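PDB 3L0G: nicotinate-nucleotide pyrophosphorylase from Ehrlichia chaffeensis, which probably catalyses the conversion of quinolinate and phosphoribosyl pyrophosphate to nicotinate mononucleotide, with release of carbon dioxide, in NAD biosynthesis. Local coordinates for residues C[68-73]-C[101-106]; C[75-80]-C[117-122]; C[218-223]-C[246-251]. One frame throughout, in Å; residues are numbered along the deposited sequence. Where two conformers were deposited one is given.

Interaction 1: C[68-73]-C[101-106]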
loop_
_atom_site.group_PDB
_atom_site.type_symbol
_atom_site.label_atom_id
_atom_site.label_comp_id
_atom_site.label_asym_id
_atom_site.label_seq_id
_atom_site.Cartn_x
_atom_site.Cartn_y
_atom_site.Cartn_z
ATOM N N CYS C 68 10.429 13.871 -15.671
ATOM C CA CYS C 68 9.606 12.711 -15.281
ATOM C C CYS C 68 9.385 12.696 -13.769
ATOM O O CYS C 68 10.291 12.998 -13.003
ATOM C CB CYS C 68 10.252 11.418 -15.743
ATOM S SG CYS C 68 9.088 9.983 -15.790
ATOM N N GLY C 69 8.174 12.364 -13.343
ATOM C CA GLY C 69 7.840 12.278 -11.919
ATOM C C GLY C 69 7.019 13.438 -11.412
ATOM O O GLY C 69 6.774 13.529 -10.210
ATOM N N ILE C 70 6.607 14.348 -12.305
ATOM C CA ILE C 70 5.791 15.499 -11.882
ATOM C C ILE C 70 4.478 15.107 -11.187
ATOM O O ILE C 70 4.086 15.765 -10.204
ATOM C CB ILE C 70 5.508 16.492 -13.029
ATOM C CG1 ILE C 70 6.783 17.148 -13.511
ATOM C CG2 ILE C 70 4.556 17.609 -12.562
ATOM C CD1 ILE C 70 7.353 18.152 -12.496
ATOM N N PRO C 71 3.787 14.039 -11.661
ATOM C CA PRO C 71 2.550 13.673 -10.909
ATOM C C PRO C 71 2.802 13.288 -9.445
ATOM O O PRO C 71 1.932 13.466 -8.608
ATOM C CB PRO C 71 1.964 12.500 -11.723
ATOM C CG PRO C 71 2.514 12.742 -13.179
ATOM C CD PRO C 71 3.937 13.252 -12.907
ATOM N N ILE C 72 4.001 12.814 -9.122
ATOM C CA ILE C 72 4.321 12.477 -7.751
ATOM C C ILE C 72 4.477 13.741 -6.920
ATOM O O ILE C 72 3.964 13.835 -5.810
ATOM C CB ILE C 72 5.601 11.644 -7.664
ATOM C CG1 ILE C 72 5.287 10.240 -8.154
ATOM C CG2 ILE C 72 6.112 11.620 -6.231
ATOM C CD1 ILE C 72 6.469 9.501 -8.752
ATOM N N LEU C 73 5.185 14.706 -7.486
ATOM C CA LEU C 73 5.341 16.004 -6.890
ATOM C C LEU C 73 3.963 16.646 -6.660
ATOM O O LEU C 73 3.699 17.188 -5.586
ATOM C CB LEU C 73 6.200 16.867 -7.821
ATOM C CG LEU C 73 6.405 18.311 -7.387
ATOM C CD1 LEU C 73 7.738 18.886 -7.952
ATOM C CD2 LEU C 73 5.192 19.175 -7.775
ATOM N N THR C 101 12.962 25.927 -14.386
ATOM C CA THR C 101 11.978 25.788 -13.327
ATOM C C THR C 101 10.846 24.860 -13.731
ATOM O O THR C 101 10.036 25.159 -14.623
ATOM C CB THR C 101 11.390 27.162 -12.911
ATOM O OG1 THR C 101 12.457 28.049 -12.558
ATOM C CG2 THR C 101 10.416 27.026 -11.689
ATOM N N LEU C 102 10.806 23.708 -13.072
ATOM C CA LEU C 102 9.773 22.732 -13.275
ATOM C C LEU C 102 8.488 23.145 -12.562
ATOM O O LEU C 102 7.409 22.989 -13.110
ATOM C CB LEU C 102 10.234 21.383 -12.716
ATOM C CG LEU C 102 11.541 20.779 -13.272
ATOM C CD1 LEU C 102 11.674 19.315 -12.790
ATOM C CD2 LEU C 102 11.523 20.853 -14.785
ATOM N N VAL C 103 8.621 23.625 -11.323
ATOM C CA VAL C 103 7.494 23.994 -10.477
ATOM C C VAL C 103 7.941 25.156 -9.632
ATOM O O VAL C 103 9.104 25.238 -9.243
ATOM C CB VAL C 103 7.083 22.817 -9.521
ATOM C CG1 VAL C 103 5.929 23.224 -8.631
ATOM C CG2 VAL C 103 6.703 21.581 -10.315
ATOM N N SER C 104 7.038 26.080 -9.353
ATOM C CA SER C 104 7.344 27.140 -8.435
ATOM C C SER C 104 6.122 27.420 -7.577
ATOM O O SER C 104 4.996 27.025 -7.907
ATOM C CB SER C 104 7.762 28.399 -9.204
ATOM O OG SER C 104 6.663 28.978 -9.870
ATOM N N GLY C 105 6.329 28.114 -6.476
ATOM C CA GLY C 105 5.199 28.492 -5.643
ATOM C C GLY C 105 5.548 29.155 -4.330
ATOM O O GLY C 105 6.671 29.654 -4.147
ATOM N N GLU C 106 4.571 29.123 -3.420
ATOM C CA GLU C 106 4.695 29.699 -2.076
ATOM C C GLU C 106 4.251 28.639 -1.067
ATOM O O GLU C 106 3.270 27.946 -1.305
ATOM C CB GLU C 106 3.806 30.944 -1.933
ATOM C CG GLU C 106 3.689 31.826 -3.184
ATOM C CD GLU C 106 3.258 33.264 -2.868
ATOM O OE1 GLU C 106 3.044 33.587 -1.676
ATOM O OE2 GLU C 106 3.136 34.076 -3.809
#
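In the N-terminal domain, helix 70-79 lies over an antiparallel sheet, and its first turn sets Ile70 and Leu73 against Leu102 and Val103 of strand 101-108. The contact is an example of helix-on-sheet packing carried entirely by aliphatic groups. Leu73 and Val103 approach tip to tip: Leu73 CD1 is 3.7 Å from Val103 CG2, and Leu73 CD2 is 3.8 Å from that same methyl, which therefore rests in the fork of the leucine. With CG anti to its backbone nitrogen (chi1 177°), Leu73 sends its branch from the helix to the sheet. Ile70, one turn earlier, meets the strand differently. It and Val103 pass alongside one another, pointing opposite ways, with Ile70 CD1 coming to 4.1 Å from Val103 CG2. The same terminal methyl lies 4.3 Å from Leu102 CB, at the corner where the chain turns.

Such a layer of helix on sheet belongs to the alpha/beta sandwich of the quinolinate phosphoribosyltransferase N-terminal domain. The neighbouring strand 84-88 contributes Ile88, which touches Ile70, Leu73 and Val103, while Ile59 of strand 54-61 also reaches Leu73. The start of the helix is fixed from outside the apolar layer. Gly69 occupies the N-cap position with a phi of 105°, a value easily reached by glycine, and the carboxylate of Asp92 accepts hydrogen bonds from Gly69 N through OD2 and from Ile70 N through OD1. A negative charge at this helix end would be expected to interact favourably with the helix dipole.

Interaction 2: C[75-80]-C[117-122]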
loop_
_atom_site.group_PDB
_atom_site.type_symbol
_atom_site.label_atom_id
_atom_site.label_comp_id
_atom_site.label_asym_id
_atom_site.label_seq_id
_atom_site.Cartn_x
_atom_site.Cartn_y
_atom_site.Cartn_z
ATOM N N GLU C 75 1.107 15.056 -6.230
ATOM C CA GLU C 75 0.333 14.346 -5.209
ATOM C C GLU C 75 0.823 14.715 -3.806
ATOM O O GLU C 75 0.020 14.960 -2.905
ATOM C CB GLU C 75 0.385 12.830 -5.416
ATOM C CG GLU C 75 -0.687 12.143 -4.598
ATOM C CD GLU C 75 -0.852 10.685 -4.917
ATOM O OE1 GLU C 75 -0.866 10.328 -6.110
ATOM O OE2 GLU C 75 -1.005 9.904 -3.957
ATOM N N VAL C 76 2.136 14.755 -3.626
ATOM C CA VAL C 76 2.715 15.181 -2.352
ATOM C C VAL C 76 2.327 16.630 -1.976
ATOM O O VAL C 76 1.909 16.892 -0.830
ATOM C CB VAL C 76 4.268 15.023 -2.328
ATOM C CG1 VAL C 76 4.826 15.438 -0.968
ATOM C CG2 VAL C 76 4.673 13.601 -2.653
ATOM N N PHE C 77 2.450 17.567 -2.917
ATOM C CA PHE C 77 2.070 18.951 -2.621
ATOM C C PHE C 77 0.597 19.030 -2.265
ATOM O O PHE C 77 0.232 19.799 -1.363
ATOM C CB PHE C 77 2.396 19.954 -3.747
ATOM C CG PHE C 77 3.880 20.343 -3.860
ATOM C CD1 PHE C 77 4.801 20.080 -2.854
ATOM C CD2 PHE C 77 4.324 20.992 -4.981
ATOM C CE1 PHE C 77 6.140 20.439 -2.988
ATOM C CE2 PHE C 77 5.679 21.369 -5.126
ATOM C CZ PHE C 77 6.578 21.088 -4.125
ATOM N N ASN C 78 -0.232 18.224 -2.946
ATOM C CA ASN C 78 -1.688 18.228 -2.745
ATOM C C ASN C 78 -2.152 17.656 -1.404
ATOM O O ASN C 78 -3.262 17.920 -0.993
ATOM C CB ASN C 78 -2.427 17.509 -3.894
ATOM C CG ASN C 78 -2.352 18.274 -5.203
ATOM O OD1 ASN C 78 -2.628 17.736 -6.299
ATOM N ND2 ASN C 78 -1.947 19.518 -5.109
ATOM N N MET C 79 -1.296 16.900 -0.724
ATOM C CA MET C 79 -1.580 16.453 0.641
ATOM C C MET C 79 -1.593 17.635 1.615
ATOM O O MET C 79 -2.264 17.577 2.634
ATOM C CB MET C 79 -0.535 15.422 1.106
ATOM C CG MET C 79 -0.507 14.155 0.278
ATOM S SD MET C 79 0.918 13.112 0.705
ATOM C CE MET C 79 0.410 12.544 2.329
ATOM N N ASN C 80 -0.879 18.710 1.262
ATOM C CA ASN C 80 -0.725 19.924 2.081
ATOM C C ASN C 80 -1.319 21.181 1.391
ATOM O O ASN C 80 -0.679 22.249 1.375
ATOM C CB ASN C 80 0.798 20.132 2.347
ATOM C CG ASN C 80 1.525 18.837 2.818
ATOM O OD1 ASN C 80 1.371 18.425 3.972
ATOM N ND2 ASN C 80 2.291 18.181 1.906
ATOM N N ARG C 117 13.214 16.170 0.409
ATOM C CA ARG C 117 14.101 15.126 -0.045
ATOM C C ARG C 117 13.286 14.006 -0.728
ATOM O O ARG C 117 13.681 13.492 -1.777
ATOM C CB ARG C 117 14.963 14.633 1.113
ATOM C CG ARG C 117 15.929 13.512 0.822
ATOM C CD ARG C 117 16.638 13.605 -0.526
ATOM N NE ARG C 117 17.271 14.868 -0.717
ATOM C CZ ARG C 117 17.671 15.334 -1.887
ATOM N NH1 ARG C 117 17.553 14.633 -3.004
ATOM N NH2 ARG C 117 18.214 16.517 -1.931
ATOM N N VAL C 118 12.127 13.671 -0.175
ATOM C CA VAL C 118 11.228 12.684 -0.821
ATOM C C VAL C 118 10.879 13.068 -2.272
ATOM O O VAL C 118 11.073 12.294 -3.203
ATOM C CB VAL C 118 9.964 12.400 0.074
ATOM C CG1 VAL C 118 8.793 11.745 -0.715
ATOM C CG2 VAL C 118 10.375 11.503 1.252
ATOM N N ILE C 119 10.410 14.283 -2.462
ATOM C CA ILE C 119 10.049 14.740 -3.774
ATOM C C ILE C 119 11.278 14.759 -4.701
ATOM O O ILE C 119 11.193 14.276 -5.837
ATOM C CB ILE C 119 9.356 16.119 -3.683
ATOM C CG1 ILE C 119 7.952 15.940 -3.100
ATOM C CG2 ILE C 119 9.264 16.781 -5.025
ATOM C CD1 ILE C 119 7.287 17.277 -2.655
ATOM N N LEU C 120 12.414 15.266 -4.224
ATOM C CA LEU C 120 13.576 15.357 -5.082
ATOM C C LEU C 120 14.037 13.953 -5.475
ATOM O O LEU C 120 14.394 13.705 -6.641
ATOM C CB LEU C 120 14.731 16.186 -4.433
ATOM C CG LEU C 120 14.506 17.708 -4.352
ATOM C CD1 LEU C 120 15.732 18.403 -3.677
ATOM C CD2 LEU C 120 14.175 18.415 -5.740
ATOM N N ASN C 121 14.054 13.023 -4.523
ATOM C CA ASN C 121 14.583 11.669 -4.837
ATOM C C ASN C 121 13.720 11.035 -5.906
ATOM O O ASN C 121 14.232 10.379 -6.853
ATOM C CB ASN C 121 14.705 10.765 -3.601
ATOM C CG ASN C 121 15.845 11.188 -2.651
ATOM O OD1 ASN C 121 16.762 11.911 -3.040
ATOM N ND2 ASN C 121 15.772 10.756 -1.403
ATOM N N PHE C 122 12.400 11.237 -5.798
ATOM C CA PHE C 122 11.500 10.713 -6.860
ATOM C C PHE C 122 11.791 11.298 -8.248
ATOM O O PHE C 122 11.956 10.535 -9.218
ATOM C CB PHE C 122 10.015 10.891 -6.537
ATOM C CG PHE C 122 9.445 9.823 -5.623
ATOM C CD1 PHE C 122 8.861 10.167 -4.430
ATOM C CD2 PHE C 122 9.464 8.499 -5.971
ATOM C CE1 PHE C 122 8.315 9.201 -3.587
ATOM C CE2 PHE C 122 8.894 7.513 -5.145
ATOM C CZ PHE C 122 8.337 7.874 -3.952
#
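Ile119 CD1 is the centre of the first shell, lodged against both Val76 and Phe77 of the facing helix. It lies 3.5 Å from Val76 CG1 and 3.4 Å from Phe77 CE1, a tight fit for carbon atoms. Behind the terminal methyl, Ile119 CG1 continues the contact at 3.8 Å from Val76 CG1, the valine and isoleucine lying flank to flank with their ends reversed. Phe77 is met otherwise: its side chain is set transverse to that of Ile119, and the methyl approaches the ring obliquely along CD1, CE1 and CZ. With its chain extended to CD1 (chi2 167°), Ile119 reaches the facing helix.

In the next shell, the Phe77 ring also meets the rings of Tyr86 and Phe57, both steeply inclined to it, while Ile115 packs on both Val76 and Phe77. Away from this apolar cluster, helix 116-139 carries a polar pair of its own. Arg117 NH1 donates to Asn121 OD1 over 2.8 Å with an N-H...O angle of 168°; the acceptor lies near the guanidinium plane, but the donor stands 39° above the carbonyl plane. Asn121 ND2 in turn bonds to the backbone oxygen of Arg151 of the second subunit, so the amide is held at both its oxygen and its nitrogen, which fixes its rotation. The helix thus serves both its own apolar core and the subunit interface, where Phe122 also packs on Pro155 of the second subunit, consistent with the helix-covered N-terminal sandwich and intimate subunit pairing of quinolinate phosphoribosyltransferases.

Interaction 3: C[218-223]-C[246-251]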
loop_
_atom_site.group_PDB
_atom_site.type_symbol
_atom_site.label_atom_id
_atom_site.label_comp_id
_atom_site.label_asym_id
_atom_site.label_seq_id
_atom_site.Cartn_x
_atom_site.Cartn_y
_atom_site.Cartn_z
ATOM N N SER C 218 20.947 -22.347 -32.686
ATOM C CA SER C 218 20.191 -23.586 -32.542
ATOM C C SER C 218 18.872 -23.350 -31.782
ATOM O O SER C 218 17.830 -23.818 -32.195
ATOM C CB SER C 218 21.041 -24.644 -31.817
ATOM O OG SER C 218 20.287 -25.847 -31.651
ATOM N N GLN C 219 18.905 -22.590 -30.696
ATOM C CA GLN C 219 17.668 -22.302 -29.949
ATOM C C GLN C 219 16.711 -21.407 -30.701
ATOM O O GLN C 219 15.503 -21.580 -30.611
ATOM C CB GLN C 219 17.997 -21.711 -28.584
ATOM C CG GLN C 219 18.661 -22.717 -27.656
ATOM C CD GLN C 219 18.899 -22.158 -26.290
ATOM O OE1 GLN C 219 19.234 -20.984 -26.150
ATOM N NE2 GLN C 219 18.702 -22.979 -25.262
ATOM N N VAL C 220 17.242 -20.474 -31.484
ATOM C CA VAL C 220 16.415 -19.704 -32.394
ATOM C C VAL C 220 15.726 -20.614 -33.442
ATOM O O VAL C 220 14.515 -20.525 -33.661
ATOM C CB VAL C 220 17.222 -18.633 -33.123
ATOM C CG1 VAL C 220 16.372 -17.999 -34.187
ATOM C CG2 VAL C 220 17.759 -17.561 -32.125
ATOM N N GLU C 221 16.495 -21.505 -34.056
ATOM C CA GLU C 221 15.942 -22.438 -35.049
ATOM C C GLU C 221 14.801 -23.293 -34.484
ATOM O O GLU C 221 13.768 -23.485 -35.165
ATOM C CB GLU C 221 17.041 -23.342 -35.631
ATOM C CG GLU C 221 17.909 -22.609 -36.653
ATOM C CD GLU C 221 19.194 -23.341 -37.021
ATOM O OE1 GLU C 221 19.745 -24.060 -36.176
ATOM O OE2 GLU C 221 19.678 -23.168 -38.163
ATOM N N GLU C 222 14.984 -23.796 -33.252
ATOM C CA GLU C 222 13.990 -24.672 -32.633
ATOM C C GLU C 222 12.743 -23.879 -32.212
ATOM O O GLU C 222 11.641 -24.383 -32.301
ATOM C CB GLU C 222 14.573 -25.458 -31.443
ATOM C CG GLU C 222 13.578 -26.417 -30.795
ATOM C CD GLU C 222 14.148 -27.218 -29.633
ATOM O OE1 GLU C 222 15.319 -27.015 -29.215
ATOM O OE2 GLU C 222 13.410 -28.099 -29.144
ATOM N N SER C 223 12.921 -22.638 -31.769
ATOM C CA SER C 223 11.798 -21.782 -31.420
ATOM C C SER C 223 10.958 -21.434 -32.661
ATOM O O SER C 223 9.724 -21.434 -32.622
ATOM C CB SER C 223 12.330 -20.513 -30.741
ATOM O OG SER C 223 12.983 -20.833 -29.524
ATOM N N ASP C 246 18.257 -13.130 -40.409
ATOM C CA ASP C 246 18.157 -13.817 -41.687
ATOM C C ASP C 246 17.315 -15.091 -41.607
ATOM O O ASP C 246 16.445 -15.340 -42.439
ATOM C CB ASP C 246 19.545 -14.179 -42.178
ATOM C CG ASP C 246 19.517 -14.750 -43.548
ATOM O OD1 ASP C 246 19.208 -13.985 -44.480
ATOM O OD2 ASP C 246 19.778 -15.959 -43.674
ATOM N N ILE C 247 17.594 -15.917 -40.602
ATOM C CA ILE C 247 16.897 -17.197 -40.423
ATOM C C ILE C 247 15.434 -16.956 -40.100
ATOM O O ILE C 247 14.570 -17.642 -40.573
ATOM C CB ILE C 247 17.493 -18.040 -39.257
ATOM C CG1 ILE C 247 18.904 -18.525 -39.601
ATOM C CG2 ILE C 247 16.598 -19.247 -38.957
ATOM C CD1 ILE C 247 19.661 -19.122 -38.426
ATOM N N VAL C 248 15.179 -15.964 -39.246
ATOM C CA VAL C 248 13.793 -15.681 -38.825
ATOM C C VAL C 248 12.971 -15.170 -40.024
ATOM O O VAL C 248 11.797 -15.513 -40.176
ATOM C CB VAL C 248 13.731 -14.673 -37.645
ATOM C CG1 VAL C 248 12.291 -14.202 -37.417
ATOM C CG2 VAL C 248 14.336 -15.283 -36.350
ATOM N N ASN C 249 13.595 -14.342 -40.863
ATOM C CA ASN C 249 12.956 -13.853 -42.089
ATOM C C ASN C 249 11.571 -13.220 -41.814
ATOM O O ASN C 249 10.606 -13.462 -42.519
ATOM C CB ASN C 249 12.878 -15.021 -43.099
ATOM C CG ASN C 249 12.653 -14.567 -44.570
ATOM O OD1 ASN C 249 12.199 -15.375 -45.390
ATOM N ND2 ASN C 249 12.962 -13.309 -44.894
ATOM N N GLY C 250 11.477 -12.411 -40.770
ATOM C CA GLY C 250 10.226 -11.754 -40.408
ATOM C C GLY C 250 9.050 -12.638 -39.992
ATOM O O GLY C 250 7.929 -12.148 -39.941
ATOM N N LYS C 251 9.302 -13.912 -39.685
ATOM C CA LYS C 251 8.255 -14.860 -39.248
ATOM C C LYS C 251 8.011 -14.819 -37.740
ATOM O O LYS C 251 7.017 -15.344 -37.257
ATOM C CB LYS C 251 8.624 -16.293 -39.645
ATOM C CG LYS C 251 8.840 -16.494 -41.151
ATOM C CD LYS C 251 9.101 -17.958 -41.531
ATOM C CE LYS C 251 10.413 -18.539 -40.929
ATOM N NZ LYS C 251 10.141 -19.899 -40.324
#
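Ile247 begins the contact along 246-251, its side chain transverse to that of Glu221. Ile247 CD1 lies 4.1 Å from Glu221 OE2, a loose touch that is less certain because the isoleucine was modelled in two conformers. Ile247 also rests on Ile217 and Leu224 of helix 217-225. Val248 follows with the deeper and wholly apolar part: its CG2, placed anti to the carbonyl carbon, meets Val220 CG1 at 4.0 Å, one side chain laid crosswise to the other. Helix 238-248 then ends. Asn249 and Gly250 take positive phi values in a type I' turn, closed by a hydrogen bond of 3.0 Å from Lys251 N to Val248 O, and Lys251 folds back on Leu224.

On the partner helix Gln219 O is gripped twice by Ser223, whose N and OG reach it from opposite faces of the carbonyl plane, OG at 2.8 Å. Helices 217-225 and 238-248 follow the adjacent parallel strands 210-214 and 230-234, as successive beta-alpha units of the C-terminal barrel-like domain; Val220 points from helix 217-225 into the layer between helix and sheet, touching Cys214, Ile231 and Leu233.

How the interactions relate
Interactions 1 and 2 form one continuous core, their centres about 9 Å apart, because both draw on helix 70-79. The helix packs against both strand 101-108 and helix 116-139, and Leu73 and Phe77 each touch both. Leu73 CD1 also lies 3.9 Å from Ile119 CG2, and Val103 CG1 4.0 Å from Phe77 CE2, so the two contacts merge. Interaction 1 is purely aliphatic, whereas interaction 2 adds an aromatic ring. Interaction 3 stands apart in the C-terminal domain, its centre about 47 Å from that of interaction 1 and on the opposite side of the chain's centre. It is only partly buried, pairing a valine contact inside with an isoleucine beside an exposed glutamate.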